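N-acyl-D-glutamate deacylase (Bordetella bronchiseptica, PDB 3GIP) catalyses the hydrolysis of N-acyl-D-glutamate to D-glutamate and a carboxylate, probably with the help of bound zinc, as an amidohydrolase superfamily member. Local coordinates at residues A[388-393]-A[435-440]. Sequence-based numbering, arbitrary orientation.
Sequences YVREAR and TVADRA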
# COMPACT_ATOMS: atom_id res chain seq x y z
N TYR A 388 0.61 18.06 2.08
CA TYR A 388 -0.60 18.01 2.90
C TYR A 388 -0.43 18.53 4.32
O TYR A 388 -1.35 19.13 4.88
CB TYR A 388 -1.14 16.57 2.92
CG TYR A 388 -1.82 16.15 1.63
CD1 TYR A 388 -1.66 16.88 0.45
CD2 TYR A 388 -2.63 15.01 1.59
CE1 TYR A 388 -2.29 16.49 -0.73
CE2 TYR A 388 -3.26 14.61 0.40
CZ TYR A 388 -3.09 15.36 -0.75
OH TYR A 388 -3.71 14.98 -1.92
N VAL A 389 0.75 18.33 4.89
CA VAL A 389 1.00 18.79 6.25
C VAL A 389 1.65 20.17 6.30
O VAL A 389 1.02 21.14 6.74
CB VAL A 389 1.87 17.78 7.03
CG1 VAL A 389 2.20 18.32 8.41
CG2 VAL A 389 1.11 16.46 7.16
N ARG A 390 2.89 20.29 5.85
CA ARG A 390 3.57 21.58 5.91
C ARG A 390 2.91 22.68 5.08
O ARG A 390 2.72 23.79 5.57
CB ARG A 390 5.04 21.44 5.49
CG ARG A 390 5.85 22.72 5.72
CD ARG A 390 7.32 22.55 5.40
NE ARG A 390 7.52 22.15 4.01
CZ ARG A 390 7.96 20.95 3.63
NH1 ARG A 390 8.27 20.03 4.53
NH2 ARG A 390 8.09 20.68 2.34
N GLU A 391 2.55 22.36 3.84
CA GLU A 391 1.94 23.35 2.96
C GLU A 391 0.45 23.63 3.20
O GLU A 391 0.05 24.78 3.36
CB GLU A 391 2.16 22.96 1.50
CG GLU A 391 3.59 23.18 1.02
CD GLU A 391 3.88 22.59 -0.36
OE1 GLU A 391 2.92 22.32 -1.12
OE2 GLU A 391 5.07 22.41 -0.69
N ALA A 392 -0.36 22.58 3.24
CA ALA A 392 -1.80 22.75 3.42
C ALA A 392 -2.29 22.77 4.86
O ALA A 392 -3.43 23.16 5.13
CB ALA A 392 -2.55 21.67 2.64
N ARG A 393 -1.44 22.33 5.79
CA ARG A 393 -1.79 22.29 7.21
C ARG A 393 -3.09 21.54 7.47
O ARG A 393 -3.92 21.96 8.27
CB ARG A 393 -1.90 23.72 7.76
CG ARG A 393 -0.60 24.50 7.68
CD ARG A 393 0.50 23.75 8.42
NE ARG A 393 1.80 24.40 8.31
CZ ARG A 393 2.93 23.89 8.77
NH1 ARG A 393 2.92 22.70 9.37
NH2 ARG A 393 4.07 24.55 8.63
N THR A 435 11.94 20.64 5.24
CA THR A 435 12.31 20.40 3.85
C THR A 435 11.77 19.09 3.28
O THR A 435 11.73 18.93 2.06
CB THR A 435 13.85 20.36 3.67
OG1 THR A 435 14.39 19.25 4.40
CG2 THR A 435 14.48 21.66 4.18
N VAL A 436 11.35 18.17 4.14
CA VAL A 436 10.85 16.89 3.65
C VAL A 436 9.79 17.10 2.58
O VAL A 436 8.84 17.86 2.76
CB VAL A 436 10.29 16.01 4.79
CG1 VAL A 436 9.05 16.64 5.41
CG2 VAL A 436 9.99 14.61 4.26
N ALA A 437 9.97 16.42 1.45
CA ALA A 437 9.04 16.56 0.34
C ALA A 437 9.36 15.60 -0.79
O ALA A 437 10.49 15.13 -0.93
CB ALA A 437 9.07 17.99 -0.18
N ASP A 438 8.35 15.34 -1.60
CA ASP A 438 8.49 14.47 -2.76
C ASP A 438 9.11 15.29 -3.88
O ASP A 438 9.01 16.52 -3.89
CB ASP A 438 7.11 13.98 -3.20
CG ASP A 438 6.13 15.12 -3.46
OD1 ASP A 438 5.98 15.99 -2.58
OD2 ASP A 438 5.51 15.14 -4.54
N ARG A 439 9.77 14.61 -4.81
CA ARG A 439 10.38 15.27 -5.96
C ARG A 439 9.91 14.59 -7.23
O ARG A 439 10.07 15.12 -8.33
CB ARG A 439 11.91 15.24 -5.86
CG ARG A 439 12.48 16.27 -4.89
CD ARG A 439 12.28 17.69 -5.42
NE ARG A 439 12.70 18.72 -4.48
CZ ARG A 439 11.93 19.23 -3.52
NH1 ARG A 439 10.68 18.81 -3.36
NH2 ARG A 439 12.41 20.19 -2.73
N ALA A 440 9.31 13.41 -7.08
CA ALA A 440 8.81 12.65 -8.22
C ALA A 440 7.66 13.41 -8.86
O ALA A 440 6.71 13.82 -8.19
CB ALA A 440 8.34 11.27 -7.77
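Arg390 reaches Val436 through a side chain that leaves helix 376-391 extended, with CG anti to the backbone N and chi2 likewise anti, and then folds at chi3 (59°), a bend that delivers the guanidinium end-on to the loop 435-440. Both terminal nitrogens grip one acceptor: NH1 of Arg390 lies 2.9 Å from O of Val436, and NH2 of Arg390 is also 2.9 Å from that oxygen. The oxygen lies almost in the guanidinium plane, evidence for a bifurcated grip rather than a stack. The two bonds are not equivalent at the acceptor. NH1 meets a lone pair in the carbonyl plane, whereas NH2 stands above that plane, 40° out of it. Neither is straight, the NH1 bond having an N-H...O angle of 147°, as expected when two donors share one atom.

Two methyl carbons lie beside the donors: CG1 of Val436 approaches NH1 of Arg390 at 3.6 Å, and CB of Ala437 lies 3.8 Å from NH2 of Arg390, at the guanidinium edge. Separately, the backbone N of Thr435 sits over one face, 3.8 Å from NH1 of Arg390 and not bonded to it. Outside the two segments, Val436 packs on Thr382 and Leu385 of the same helix, and OD2 of Asp438 forms a salt bridge with Arg383.

Within the amidohydrolase family region, of the TIM-barrel clan, the contact thus fastens the C-terminal part of helix 376-391 to the loop between strands 428-431 and 452-457. Because NH1 also donates to O of Pro433, three hydrogen bonds to two main-chain carbonyls, those of Pro433 and Val436, probably limit rotation of the guanidinium, and its positive charge would be expected to polarise the Val436 carbonyl.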